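Local coordinates for protein WYL1 (Ruminococcus sp., PDB 6OAW) that acts as an accessory protein of the Type VI-D CRISPR-Cas system, where it plays a modulatory role, and carries a WYL domain, at the interface of chains A and B. Coordinates in Å, arbitrary orientation; residue numbers count along the deposited sequence, not the author numbering. Chains: chain A/B, WYL1.

The interface of chains A and B. Residues chain A 373, 376-377, 381; chain B 387-388, 390-391.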
loop_
_atom_site.group_PDB
_atom_site.type_symbol
_atom_site.label_atom_id
_atom_site.label_comp_id
_atom_site.label_asym_id
_atom_site.label_seq_id
_atom_site.Cartn_x
_atom_site.Cartn_y
_atom_site.Cartn_z
ATOM N N PHE A 373 14.084 9.074 -21.222
ATOM C CA PHE A 373 14.265 8.793 -22.663
ATOM C C PHE A 373 15.653 8.198 -22.879
ATOM O O PHE A 373 15.713 7.130 -23.520
ATOM C CB PHE A 373 14.135 10.025 -23.542
ATOM C CG PHE A 373 14.399 9.694 -24.987
ATOM C CD1 PHE A 373 13.472 8.979 -25.728
ATOM C CD2 PHE A 373 15.587 10.078 -25.588
ATOM C CE1 PHE A 373 13.731 8.647 -27.045
ATOM C CE2 PHE A 373 15.825 9.779 -26.920
ATOM C CZ PHE A 373 14.903 9.046 -27.640
HETATM N N MSE A 376 16.256 4.650 -21.285
HETATM C CA MSE A 376 15.463 3.613 -21.978
HETATM C C MSE A 376 16.094 3.360 -23.337
HETATM O O MSE A 376 16.229 2.191 -23.691
HETATM C CB MSE A 376 13.995 4.022 -22.117
HETATM C CG MSE A 376 13.258 4.100 -20.801
HETATM SE SE MSE A 376 13.301 2.378 -19.825
HETATM C CE MSE A 376 14.904 2.464 -18.661
ATOM N N ARG A 377 16.500 4.414 -24.045
ATOM C CA ARG A 377 17.115 4.255 -25.384
ATOM C C ARG A 377 18.384 3.393 -25.245
ATOM O O ARG A 377 18.563 2.497 -26.066
ATOM C CB ARG A 377 17.411 5.600 -26.043
ATOM C CG ARG A 377 18.024 5.474 -27.428
ATOM C CD ARG A 377 18.502 6.792 -28.008
ATOM N NE ARG A 377 19.033 6.500 -29.331
ATOM C CZ ARG A 377 20.053 7.119 -29.920
ATOM N NH1 ARG A 377 20.696 8.116 -29.328
ATOM N NH2 ARG A 377 20.406 6.736 -31.131
ATOM N N VAL A 381 18.854 -0.146 -26.932
ATOM C CA VAL A 381 19.845 -0.189 -28.038
ATOM C C VAL A 381 20.896 -1.227 -27.627
ATOM O O VAL A 381 21.236 -2.077 -28.460
ATOM C CB VAL A 381 20.436 1.203 -28.383
ATOM C CG1 VAL A 381 21.725 1.134 -29.185
ATOM C CG2 VAL A 381 19.424 2.058 -29.131
ATOM N N TYR B 387 12.790 3.758 -29.925
ATOM C CA TYR B 387 13.548 4.831 -29.236
ATOM C C TYR B 387 14.417 5.592 -30.246
ATOM O O TYR B 387 14.413 6.859 -30.192
ATOM C CB TYR B 387 14.319 4.289 -28.042
ATOM C CG TYR B 387 13.438 4.087 -26.841
ATOM C CD1 TYR B 387 13.136 5.154 -26.009
ATOM C CD2 TYR B 387 12.903 2.844 -26.538
ATOM C CE1 TYR B 387 12.307 4.989 -24.919
ATOM C CE2 TYR B 387 12.088 2.662 -25.437
ATOM C CZ TYR B 387 11.766 3.749 -24.650
ATOM O OH TYR B 387 10.963 3.607 -23.570
ATOM N N ASN B 388 15.104 4.880 -31.153
ATOM C CA ASN B 388 15.947 5.508 -32.212
ATOM C C ASN B 388 15.077 6.382 -33.109
ATOM O O ASN B 388 15.540 7.457 -33.454
ATOM C CB ASN B 388 16.761 4.483 -33.008
ATOM C CG ASN B 388 17.984 3.998 -32.241
ATOM O OD1 ASN B 388 18.587 4.779 -31.493
ATOM N ND2 ASN B 388 18.366 2.731 -32.405
ATOM N N GLU B 390 12.666 8.303 -32.459
ATOM C CA GLU B 390 12.412 9.620 -31.806
ATOM C C GLU B 390 13.623 10.559 -31.950
ATOM O O GLU B 390 13.434 11.772 -31.744
ATOM C CB GLU B 390 12.090 9.436 -30.317
ATOM C CG GLU B 390 10.771 8.740 -30.048
ATOM C CD GLU B 390 9.563 9.351 -30.748
ATOM O OE1 GLU B 390 9.348 10.591 -30.683
ATOM O OE2 GLU B 390 8.810 8.574 -31.335
ATOM N N VAL B 391 14.816 10.046 -32.268
ATOM C CA VAL B 391 16.077 10.850 -32.311
ATOM C C VAL B 391 16.324 11.382 -33.733
ATOM O O VAL B 391 16.795 12.531 -33.830
ATOM C CB VAL B 391 17.296 10.039 -31.821
ATOM C CG1 VAL B 391 18.613 10.765 -32.069
ATOM C CG2 VAL B 391 17.179 9.671 -30.353
#
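One face of the B:Tyr387 ring lies against the backbone of chain A, with the carbonyl carbon of A:Met376, a selenomethionine, over its centre and the backbone N of A:Arg377 nearer the rim; A:Phe373 CD1 meets its edge. B:Val391, poorly ordered, puts CG2 at the edge of the A:Phe373 ring and over a face of the A:Arg377 guanidinium, whose own edge is turned to B:Asn388. In this two-fold symmetric pairing of WYL-domain proteins, probably a dimer, the C-terminal helices 370-389 meet, and the loop after the chain B helix extends the contact. A flat aromatic suits B:Tyr387, since it can lie along a helix surface; its CZ comes 3.4 Å from A:Met376 CB. A:Phe373, with CG anti to its backbone N (chi1 177°), slides past it in the opposite direction, an apolar ring suited to carbon contacts with B:Tyr387 and B:Val391. A:Arg377 runs extended to NE, long enough to reach B:Asn388 side-on: NE gives OD1 a hydrogen bond of 2.8 Å in the amide plane, and NH2 gives the same OD1 one of 2.7 Å from above it. Asparagine suits this place because its carbonyl accepts two N-H groups without a formal charge. The guanidinium and amide planes stand 84° apart; both donors converge on OD1, which is likely to limit rotation of the amide, with ND2 3.5 Å from A:Val381 CG2. An alanine in place of A:Arg377 would remove both hydrogen bonds and would probably leave the amide of B:Asn388 less firmly oriented.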